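Local coordinates for protein dimethyl-sulfide monooxygenase (Hyphomicrobium sulfonivorans, PDB 6AK1) that oxidises dimethyl sulfide to methanethiol and formaldehyde, using FMN, NADH and molecular oxygen, in the first step of dimethyl sulfide degradation, at residues V167-K170 against L171-G174; Y452-A455 against Y456-K459; K295-E298 against Y299-Y302. All blocks are in the same frame, centred on the assembly; numbering follows the deposited sequence.

How the contacts relate
Contacts 1 and 3 belong to helices of the TIM barrel of this luciferase-like monooxygenase: contact 1 lies in the C-terminal part of helix 157-174, contact 3 in that of helix 289-300 and the turn after it. They lie on opposite sides of the chain's centre, their own centres about 48 Å apart. Along the chain contact 1 comes first, then contact 3, then contact 2, a run of turns in the C-terminal tail beyond helix 431-435. Yet contacts 1 and 2, farthest apart in sequence, touch, their centres about 11 Å apart: Tyr452 and Tyr456 pack on Lys170. The tail is thus laid against one barrel helix, while contact 3, about 57 Å from contact 2 between centres, belongs to the far flank.

Contact 1: V167-K170 against L171-G174; sequences VMYK and LWEG
Met168 bends at both chi2 (-67°) and chi3 (-82°), which sets CE above the Trp172 plane just outside the CH2-CZ2 rim; Trp172 CG, anti to its own carbonyl carbon, sends the ring along the same side of the helix. This is an i to i+4 Met-aromatic pair in helix 157-174, on the outside of the TIM barrel. Met168 CB stands over the six-membered ring, 4.1 Å from its centroid, as a CH-pi contact; Met168 SD lies farther off above the same face, 5.2 Å from that centroid. Met168 CE is 3.6 Å from Trp172 CH2. The Met168 carbonyl oxygen shares this face toward the rim, while accepting the helical bond from Trp172 N. Trp172 NE1 is bonded to the carbonyl of Ala116 in helix 112-126, which fixes the indole's far side. One step round, Val167 CG1 and Leu171 CD1 lie side by side at 3.9 Å. Tyr169 reaches Asn240 through its OH and meets Trp172 at ring edges, and Lys170 stretches out to a salt bridge with Glu166. Four i to i+4 bonds join the segments, with a wider pi-type turn at 171-174; the most bent is Gly174 N to Lys170 O, 3.0 Å and 140° at the hydrogen.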
ATOM      1  N   VAL A 167      -4.887  19.546   4.158  1.00 23.92           N
ATOM      2  CA  VAL A 167      -4.092  20.339   3.214  1.00 21.55           C
ATOM      3  C   VAL A 167      -4.062  19.675   1.840  1.00 23.81           C
ATOM      4  O   VAL A 167      -4.312  20.323   0.816  1.00 22.14           O
ATOM      5  CB  VAL A 167      -2.664  20.547   3.756  1.00 21.68           C
ATOM      6  CG1 VAL A 167      -1.766  21.138   2.678  1.00 19.11           C
ATOM      7  CG2 VAL A 167      -2.674  21.426   5.023  1.00 25.06           C
ATOM      8  N   MET A 168      -3.737  18.368   1.800  1.00 21.60           N
ATOM      9  CA  MET A 168      -3.673  17.635   0.534  1.00 21.44           C
ATOM     10  C   MET A 168      -4.999  17.708  -0.209  1.00 19.59           C
ATOM     11  O   MET A 168      -5.031  17.986  -1.414  1.00 21.77           O
ATOM     12  CB  MET A 168      -3.309  16.157   0.773  1.00 19.71           C
ATOM     13  CG  MET A 168      -2.091  15.901   1.627  1.00 20.13           C
ATOM     14  SD  MET A 168      -0.589  16.447   0.814  1.00 23.25           S
ATOM     15  CE  MET A 168      -0.236  15.069  -0.275  1.00 20.56           C
ATOM     16  N   TYR A 169      -6.107  17.427   0.495  1.00 21.18           N
ATOM     17  CA  TYR A 169      -7.430  17.461  -0.136  1.00 21.69           C
ATOM     18  C   TYR A 169      -7.787  18.867  -0.644  1.00 23.98           C
ATOM     19  O   TYR A 169      -8.429  19.014  -1.695  1.00 22.78           O
ATOM     20  CB  TYR A 169      -8.491  16.969   0.850  1.00 21.98           C
ATOM     21  CG  TYR A 169      -8.359  15.513   1.307  1.00 23.97           C
ATOM     22  CD1 TYR A 169      -7.731  14.550   0.517  1.00 24.32           C
ATOM     23  CD2 TYR A 169      -8.886  15.109   2.521  1.00 22.50           C
ATOM     24  CE1 TYR A 169      -7.620  13.221   0.945  1.00 21.13           C
ATOM     25  CE2 TYR A 169      -8.787  13.788   2.954  1.00 23.66           C
ATOM     26  CZ  TYR A 169      -8.158  12.850   2.164  1.00 25.51           C
ATOM     27  OH  TYR A 169      -8.064  11.548   2.618  1.00 23.15           O
ATOM     28  N   LYS A 170      -7.397  19.913   0.089  1.00 23.27           N
ATOM     29  CA  LYS A 170      -7.670  21.274  -0.373  1.00 21.71           C
ATOM     30  C   LYS A 170      -6.909  21.575  -1.652  1.00 20.30           C
ATOM     31  O   LYS A 170      -7.459  22.156  -2.594  1.00 23.60           O
ATOM     32  CB  LYS A 170      -7.299  22.295   0.710  1.00 21.60           C
ATOM     33  CG  LYS A 170      -8.238  22.303   1.905  1.00 25.92           C
ATOM     34  CD  LYS A 170      -7.806  23.334   2.965  1.00 32.54           C
ATOM     35  CE  LYS A 170      -8.725  23.306   4.194  1.00 28.32           C
ATOM     36  NZ  LYS A 170      -8.249  24.234   5.264  1.00 24.35           N
ATOM     37  N   LEU A 171      -5.639  21.173  -1.711  1.00 21.74           N
ATOM     38  CA  LEU A 171      -4.844  21.423  -2.910  1.00 21.91           C
ATOM     39  C   LEU A 171      -5.413  20.677  -4.110  1.00 22.68           C
ATOM     40  O   LEU A 171      -5.594  21.259  -5.187  1.00 22.75           O
ATOM     41  CB  LEU A 171      -3.389  21.028  -2.656  1.00 22.14           C
ATOM     42  CG  LEU A 171      -2.671  21.897  -1.624  1.00 24.69           C
ATOM     43  CD1 LEU A 171      -1.369  21.252  -1.167  1.00 22.72           C
ATOM     44  CD2 LEU A 171      -2.420  23.314  -2.181  1.00 20.30           C
ATOM     45  N   TRP A 172      -5.756  19.394  -3.921  1.00 22.98           N
ATOM     46  CA  TRP A 172      -6.173  18.529  -5.026  1.00 24.41           C
ATOM     47  C   TRP A 172      -7.596  18.816  -5.497  1.00 20.48           C
ATOM     48  O   TRP A 172      -7.860  18.813  -6.706  1.00 24.38           O
ATOM     49  CB  TRP A 172      -6.072  17.057  -4.610  1.00 22.53           C
ATOM     50  CG  TRP A 172      -4.679  16.486  -4.552  1.00 22.01           C
ATOM     51  CD1 TRP A 172      -3.602  16.851  -5.316  1.00 21.17           C
ATOM     52  CD2 TRP A 172      -4.222  15.443  -3.685  1.00 22.26           C
ATOM     53  NE1 TRP A 172      -2.505  16.094  -4.982  1.00 19.73           N
ATOM     54  CE2 TRP A 172      -2.858  15.218  -3.983  1.00 23.96           C
ATOM     55  CE3 TRP A 172      -4.834  14.671  -2.683  1.00 24.22           C
ATOM     56  CZ2 TRP A 172      -2.091  14.248  -3.312  1.00 15.19           C
ATOM     57  CZ3 TRP A 172      -4.069  13.702  -2.018  1.00 22.26           C
ATOM     58  CH2 TRP A 172      -2.707  13.508  -2.340  1.00 21.09           C
ATOM     59  N   GLU A 173      -8.525  19.037  -4.563  1.00 23.69           N
ATOM     60  CA  GLU A 173      -9.951  19.165  -4.863  1.00 24.35           C
ATOM     61  C   GLU A 173     -10.438  20.609  -4.964  1.00 24.92           C
ATOM     62  O   GLU A 173     -11.260  20.913  -5.833  1.00 25.60           O
ATOM     63  CB  GLU A 173     -10.788  18.440  -3.802  1.00 24.98           C
ATOM     64  CG  GLU A 173     -10.499  16.950  -3.663  1.00 23.41           C
ATOM     65  CD  GLU A 173     -11.004  16.131  -4.849  1.00 29.41           C
ATOM     66  OE1 GLU A 173     -11.916  16.597  -5.569  1.00 30.51           O
ATOM     67  OE2 GLU A 173     -10.482  15.013  -5.064  1.00 27.61           O
ATOM     68  N   GLY A 174      -9.968  21.506  -4.093  1.00 25.28           N
ATOM     69  CA  GLY A 174     -10.556  22.832  -4.007  1.00 22.75           C
ATOM     70  C   GLY A 174      -9.830  23.964  -4.706  1.00 26.89           C
ATOM     71  O   GLY A 174     -10.463  24.925  -5.162  1.00 24.62           O
TER

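Contact 2: Y452-A455 against Y456-K459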
ATOM      1  N   TYR A 452     -13.994  19.608  -0.041  1.00 30.05           N
ATOM      2  CA  TYR A 452     -13.302  20.726  -0.666  1.00 29.30           C
ATOM      3  C   TYR A 452     -13.628  20.860  -2.143  1.00 28.04           C
ATOM      4  O   TYR A 452     -13.212  21.839  -2.763  1.00 28.01           O
ATOM      5  CB  TYR A 452     -11.795  20.598  -0.447  1.00 26.88           C
ATOM      6  CG  TYR A 452     -11.544  20.453   1.015  1.00 28.02           C
ATOM      7  CD1 TYR A 452     -11.803  21.512   1.881  1.00 27.89           C
ATOM      8  CD2 TYR A 452     -11.139  19.251   1.548  1.00 25.39           C
ATOM      9  CE1 TYR A 452     -11.627  21.385   3.236  1.00 27.71           C
ATOM     10  CE2 TYR A 452     -10.952  19.112   2.897  1.00 30.56           C
ATOM     11  CZ  TYR A 452     -11.199  20.178   3.740  1.00 31.51           C
ATOM     12  OH  TYR A 452     -11.004  20.022   5.093  1.00 34.13           O
ATOM     13  N   ARG A 453     -14.393  19.923  -2.703  1.00 27.24           N
ATOM     14  CA  ARG A 453     -14.798  20.009  -4.094  1.00 33.73           C
ATOM     15  C   ARG A 453     -15.768  21.176  -4.253  1.00 32.26           C
ATOM     16  O   ARG A 453     -16.821  21.222  -3.605  1.00 31.29           O
ATOM     17  CB  ARG A 453     -15.409  18.689  -4.558  1.00 34.56           C
ATOM     18  CG  ARG A 453     -15.956  18.770  -5.966  1.00 35.48           C
ATOM     19  CD  ARG A 453     -16.317  17.342  -6.493  1.00 36.58           C
ATOM     20  NE  ARG A 453     -17.061  17.526  -7.734  1.00 43.54           N
ATOM     21  CZ  ARG A 453     -17.388  16.527  -8.552  1.00 47.03           C
ATOM     22  NH1 ARG A 453     -18.073  16.769  -9.665  1.00 51.26           N
ATOM     23  NH2 ARG A 453     -17.012  15.281  -8.264  1.00 48.64           N
ATOM     24  N   ASP A 454     -15.368  22.144  -5.072  1.00 30.39           N
ATOM     25  CA  ASP A 454     -16.102  23.386  -5.314  1.00 37.52           C
ATOM     26  C   ASP A 454     -16.246  24.258  -4.070  1.00 35.02           C
ATOM     27  O   ASP A 454     -17.032  25.213  -4.075  1.00 36.22           O
ATOM     28  CB  ASP A 454     -17.484  23.101  -5.913  1.00 39.12           C
ATOM     29  CG  ASP A 454     -17.406  22.645  -7.351  1.00 40.44           C
ATOM     30  OD1 ASP A 454     -16.559  23.172  -8.110  1.00 45.72           O
ATOM     31  OD2 ASP A 454     -18.205  21.755  -7.714  1.00 46.39           O
ATOM     32  N   ALA A 455     -15.496  23.969  -3.003  1.00 31.32           N
ATOM     33  CA  ALA A 455     -15.627  24.723  -1.759  1.00 31.97           C
ATOM     34  C   ALA A 455     -14.984  26.100  -1.816  1.00 33.58           C
ATOM     35  O   ALA A 455     -15.175  26.884  -0.883  1.00 38.71           O
ATOM     36  CB  ALA A 455     -15.020  23.955  -0.576  1.00 29.17           C
ATOM     37  N   TYR A 456     -14.218  26.413  -2.859  1.00 32.51           N
ATOM     38  CA  TYR A 456     -13.627  27.738  -3.005  1.00 32.93           C
ATOM     39  C   TYR A 456     -14.307  28.542  -4.100  1.00 33.23           C
ATOM     40  O   TYR A 456     -13.842  29.646  -4.428  1.00 30.71           O
ATOM     41  CB  TYR A 456     -12.116  27.644  -3.262  1.00 27.62           C
ATOM     42  CG  TYR A 456     -11.339  27.150  -2.052  1.00 29.69           C
ATOM     43  CD1 TYR A 456     -11.245  25.790  -1.769  1.00 31.57           C
ATOM     44  CD2 TYR A 456     -10.727  28.037  -1.184  1.00 27.02           C
ATOM     45  CE1 TYR A 456     -10.549  25.332  -0.665  1.00 28.95           C
ATOM     46  CE2 TYR A 456     -10.033  27.594  -0.084  1.00 27.01           C
ATOM     47  CZ  TYR A 456      -9.940  26.239   0.170  1.00 30.30           C
ATOM     48  OH  TYR A 456      -9.242  25.790   1.270  1.00 32.47           O
ATOM     49  N   VAL A 457     -15.397  28.013  -4.666  1.00 32.26           N
ATOM     50  CA  VAL A 457     -16.178  28.749  -5.658  1.00 35.73           C
ATOM     51  C   VAL A 457     -16.690  30.031  -5.021  1.00 35.76           C
ATOM     52  O   VAL A 457     -17.332  30.006  -3.964  1.00 39.16           O
ATOM     53  CB  VAL A 457     -17.328  27.882  -6.189  1.00 37.56           C
ATOM     54  CG1 VAL A 457     -18.229  28.692  -7.110  1.00 35.04           C
ATOM     55  CG2 VAL A 457     -16.781  26.660  -6.907  1.00 35.66           C
ATOM     56  N   GLY A 458     -16.386  31.163  -5.640  1.00 38.25           N
ATOM     57  CA  GLY A 458     -16.810  32.424  -5.071  1.00 33.61           C
ATOM     58  C   GLY A 458     -15.992  32.897  -3.895  1.00 33.83           C
ATOM     59  O   GLY A 458     -16.340  33.908  -3.283  1.00 34.01           O
ATOM     60  N   LYS A 459     -14.930  32.192  -3.540  1.00 30.83           N
ATOM     61  CA  LYS A 459     -14.004  32.690  -2.543  1.00 30.96           C
ATOM     62  C   LYS A 459     -12.841  33.364  -3.258  1.00 30.68           C
ATOM     63  O   LYS A 459     -12.783  33.408  -4.490  1.00 29.86           O
ATOM     64  CB  LYS A 459     -13.541  31.558  -1.622  1.00 32.12           C
ATOM     65  CG  LYS A 459     -14.665  30.935  -0.805  1.00 36.56           C
ATOM     66  CD  LYS A 459     -14.146  30.365   0.508  1.00 43.96           C
ATOM     67  CE  LYS A 459     -15.117  29.355   1.112  1.00 46.51           C
ATOM     68  NZ  LYS A 459     -16.462  29.936   1.367  1.00 48.93           N
TER
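The ring of Tyr456 meets the Ala455 peptide obliquely: CG and CD1 each lie 3.8 Å from Ala455 C, and Ala455 CB is 4.4 Å from CD1. Tyr456 sits inside a run of three overlapping beta turns in the C-terminal tail, where the second and third meet: type II over Tyr452-Ala455, type I over Asp454-Val457 and type II again over Tyr456-Lys459, so the chain reverses repeatedly without forming helix or strand. The Tyr456 side chain is buried against helix 157-174, where it packs on Lys170, and its OH bonds to the carbonyl of Ile199. Tyr452 lies against the same helix, touching Tyr169 and Lys170, so two tyrosines four residues apart seat the tail on it. With an alanine in place of Tyr456, the Ile199 carbonyl is likely to lose its hydroxyl partner, and a gap would open beside Lys170. Between the segments, the middle turn is closed by a single backbone bond, Val457 N to Asp454 O at 3.3 Å; the N-H points well at the oxygen (161°) but reaches it from above the carbonyl plane. Val457 CG2, anti to its own carbonyl carbon, is nearest to that same Asp454 O, at 3.2 Å, and lies 3.7 Å from Asp454 OD1. Gly458 takes up positive phi; at these backbone angles a side chain would collide with the carbonyl oxygen of Val457, which favours glycine. The Lys459 chain runs extended as far as CE, which comes 3.2 Å from Ala455 O; the bend at chi4 (-58°) turns only NZ.

Contact 3: K295-E298 against Y299-Y302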
ATOM      1  N   LYS A 295       7.393 -27.366  -3.841  1.00 24.90           N
ATOM      2  CA  LYS A 295       7.913 -26.029  -4.132  1.00 25.57           C
ATOM      3  C   LYS A 295       8.125 -25.239  -2.845  1.00 23.97           C
ATOM      4  O   LYS A 295       9.162 -24.587  -2.661  1.00 23.24           O
ATOM      5  CB  LYS A 295       6.951 -25.295  -5.072  1.00 23.70           C
ATOM      6  CG  LYS A 295       7.338 -23.861  -5.375  1.00 25.26           C
ATOM      7  CD  LYS A 295       6.364 -23.216  -6.376  1.00 26.93           C
ATOM      8  CE  LYS A 295       6.373 -23.955  -7.723  1.00 26.23           C
ATOM      9  NZ  LYS A 295       5.252 -23.502  -8.597  1.00 25.88           N
ATOM     10  N   TYR A 296       7.161 -25.319  -1.929  1.00 22.68           N
ATOM     11  CA  TYR A 296       7.289 -24.674  -0.624  1.00 25.66           C
ATOM     12  C   TYR A 296       8.552 -25.126   0.112  1.00 26.24           C
ATOM     13  O   TYR A 296       9.318 -24.301   0.625  1.00 25.80           O
ATOM     14  CB  TYR A 296       6.037 -24.978   0.203  1.00 26.57           C
ATOM     15  CG  TYR A 296       6.042 -24.409   1.598  1.00 29.61           C
ATOM     16  CD1 TYR A 296       5.937 -23.033   1.809  1.00 29.43           C
ATOM     17  CD2 TYR A 296       6.131 -25.241   2.711  1.00 31.80           C
ATOM     18  CE1 TYR A 296       5.930 -22.499   3.096  1.00 30.76           C
ATOM     19  CE2 TYR A 296       6.127 -24.715   4.005  1.00 36.41           C
ATOM     20  CZ  TYR A 296       6.021 -23.345   4.185  1.00 36.37           C
ATOM     21  OH  TYR A 296       6.015 -22.814   5.450  1.00 41.72           O
ATOM     22  N   GLN A 297       8.787 -26.439   0.176  1.00 25.39           N
ATOM     23  CA  GLN A 297       9.959 -26.939   0.883  1.00 24.21           C
ATOM     24  C   GLN A 297      11.237 -26.546   0.159  1.00 25.39           C
ATOM     25  O   GLN A 297      12.260 -26.273   0.797  1.00 24.88           O
ATOM     26  CB  GLN A 297       9.866 -28.461   1.044  1.00 26.85           C
ATOM     27  CG  GLN A 297       8.618 -28.923   1.833  1.00 31.09           C
ATOM     28  CD  GLN A 297       8.675 -28.540   3.303  1.00 28.91           C
ATOM     29  OE1 GLN A 297       9.739 -28.198   3.828  1.00 29.37           O
ATOM     30  NE2 GLN A 297       7.525 -28.568   3.967  1.00 30.72           N
ATOM     31  N   GLU A 298      11.190 -26.510  -1.173  1.00 24.65           N
ATOM     32  CA  GLU A 298      12.344 -26.080  -1.956  1.00 23.91           C
ATOM     33  C   GLU A 298      12.706 -24.631  -1.637  1.00 23.17           C
ATOM     34  O   GLU A 298      13.871 -24.305  -1.410  1.00 25.71           O
ATOM     35  CB  GLU A 298      12.041 -26.268  -3.449  1.00 26.47           C
ATOM     36  CG  GLU A 298      13.257 -26.225  -4.358  1.00 31.63           C
ATOM     37  CD  GLU A 298      12.880 -26.343  -5.835  1.00 35.57           C
ATOM     38  OE1 GLU A 298      12.888 -27.483  -6.363  1.00 31.71           O
ATOM     39  OE2 GLU A 298      12.570 -25.293  -6.460  1.00 31.69           O
ATOM     40  N   TYR A 299      11.706 -23.754  -1.583  1.00 23.96           N
ATOM     41  CA  TYR A 299      11.953 -22.385  -1.149  1.00 21.51           C
ATOM     42  C   TYR A 299      12.531 -22.351   0.258  1.00 25.88           C
ATOM     43  O   TYR A 299      13.537 -21.672   0.513  1.00 24.22           O
ATOM     44  CB  TYR A 299      10.661 -21.571  -1.231  1.00 21.78           C
ATOM     45  CG  TYR A 299      10.160 -21.401  -2.654  1.00 23.95           C
ATOM     46  CD1 TYR A 299      10.968 -21.718  -3.740  1.00 22.60           C
ATOM     47  CD2 TYR A 299       8.887 -20.919  -2.913  1.00 24.22           C
ATOM     48  CE1 TYR A 299      10.511 -21.569  -5.044  1.00 25.10           C
ATOM     49  CE2 TYR A 299       8.428 -20.762  -4.208  1.00 21.64           C
ATOM     50  CZ  TYR A 299       9.237 -21.087  -5.267  1.00 24.78           C
ATOM     51  OH  TYR A 299       8.760 -20.942  -6.560  1.00 27.25           O
ATOM     52  N   LEU A 300      11.922 -23.102   1.188  1.00 25.47           N
ATOM     53  CA  LEU A 300      12.396 -23.080   2.568  1.00 23.82           C
ATOM     54  C   LEU A 300      13.846 -23.536   2.690  1.00 27.67           C
ATOM     55  O   LEU A 300      14.545 -23.113   3.615  1.00 29.88           O
ATOM     56  CB  LEU A 300      11.517 -23.949   3.451  1.00 28.93           C
ATOM     57  CG  LEU A 300      10.189 -23.372   3.917  1.00 31.94           C
ATOM     58  CD1 LEU A 300       9.586 -24.278   5.003  1.00 34.13           C
ATOM     59  CD2 LEU A 300      10.370 -21.955   4.424  1.00 26.84           C
ATOM     60  N   SER A 301      14.330 -24.381   1.779  1.00 25.22           N
ATOM     61  CA  SER A 301      15.723 -24.794   1.894  1.00 23.21           C
ATOM     62  C   SER A 301      16.686 -23.634   1.677  1.00 28.24           C
ATOM     63  O   SER A 301      17.847 -23.738   2.085  1.00 27.91           O
ATOM     64  CB  SER A 301      16.040 -25.938   0.921  1.00 25.45           C
ATOM     65  OG  SER A 301      16.054 -25.503  -0.428  1.00 30.09           O
ATOM     66  N   TYR A 302      16.226 -22.521   1.077  1.00 27.19           N
ATOM     67  CA  TYR A 302      17.028 -21.308   0.943  1.00 24.36           C
ATOM     68  C   TYR A 302      16.811 -20.313   2.075  1.00 28.32           C
ATOM     69  O   TYR A 302      17.380 -19.212   2.028  1.00 28.41           O
ATOM     70  CB  TYR A 302      16.740 -20.615  -0.395  1.00 25.66           C
ATOM     71  CG  TYR A 302      17.280 -21.395  -1.569  1.00 24.02           C
ATOM     72  CD1 TYR A 302      18.582 -21.200  -2.004  1.00 24.16           C
ATOM     73  CD2 TYR A 302      16.503 -22.352  -2.210  1.00 21.48           C
ATOM     74  CE1 TYR A 302      19.099 -21.932  -3.048  1.00 25.23           C
ATOM     75  CE2 TYR A 302      17.005 -23.087  -3.266  1.00 23.44           C
ATOM     76  CZ  TYR A 302      18.308 -22.870  -3.678  1.00 25.30           C
ATOM     77  OH  TYR A 302      18.829 -23.581  -4.733  1.00 29.74           O
TER
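Lys295 and Tyr299 make the main side-chain packing: Lys295 CG lies above one face of the Tyr299 ring at its CZ rim, 3.4 Å from CZ, and Lys295 O lies over the same face nearer Tyr299 CG. Lys295 CD is 3.3 Å from Tyr299 OH. CG sits anti to the lysine's backbone N (chi1 176°), which carries the chain along the tyrosine before it bends at chi3; NZ goes on to a salt bridge with Asp407. In a second apolar pair, Leu300 CG sits above one face of the Tyr296 ring, near its rim, and Leu300 CD1 reaches Tyr296 CE2 at 3.6 Å. Backbone bonds Tyr299 N to Lys295 O and Leu300 N to Tyr296 O, both 2.9 Å, are regular helical ones. Ser301 N bonds to Gln297 O at 3.0 Å and makes a further weak bond to Glu298 O, to which Ser301 OG donates at 2.7 Å. The Tyr302 ring brings its edge to that oxygen. Outside the two segments, Glu298 OE2 bonds to His25, whose ring also meets Tyr299 edge-to-face. Helix 289-300 here rests Tyr296 on strand 370-372, Lys295 and Tyr299 on strand 276-284, and Leu300 on helix 355-362, at the barrel's outer wall.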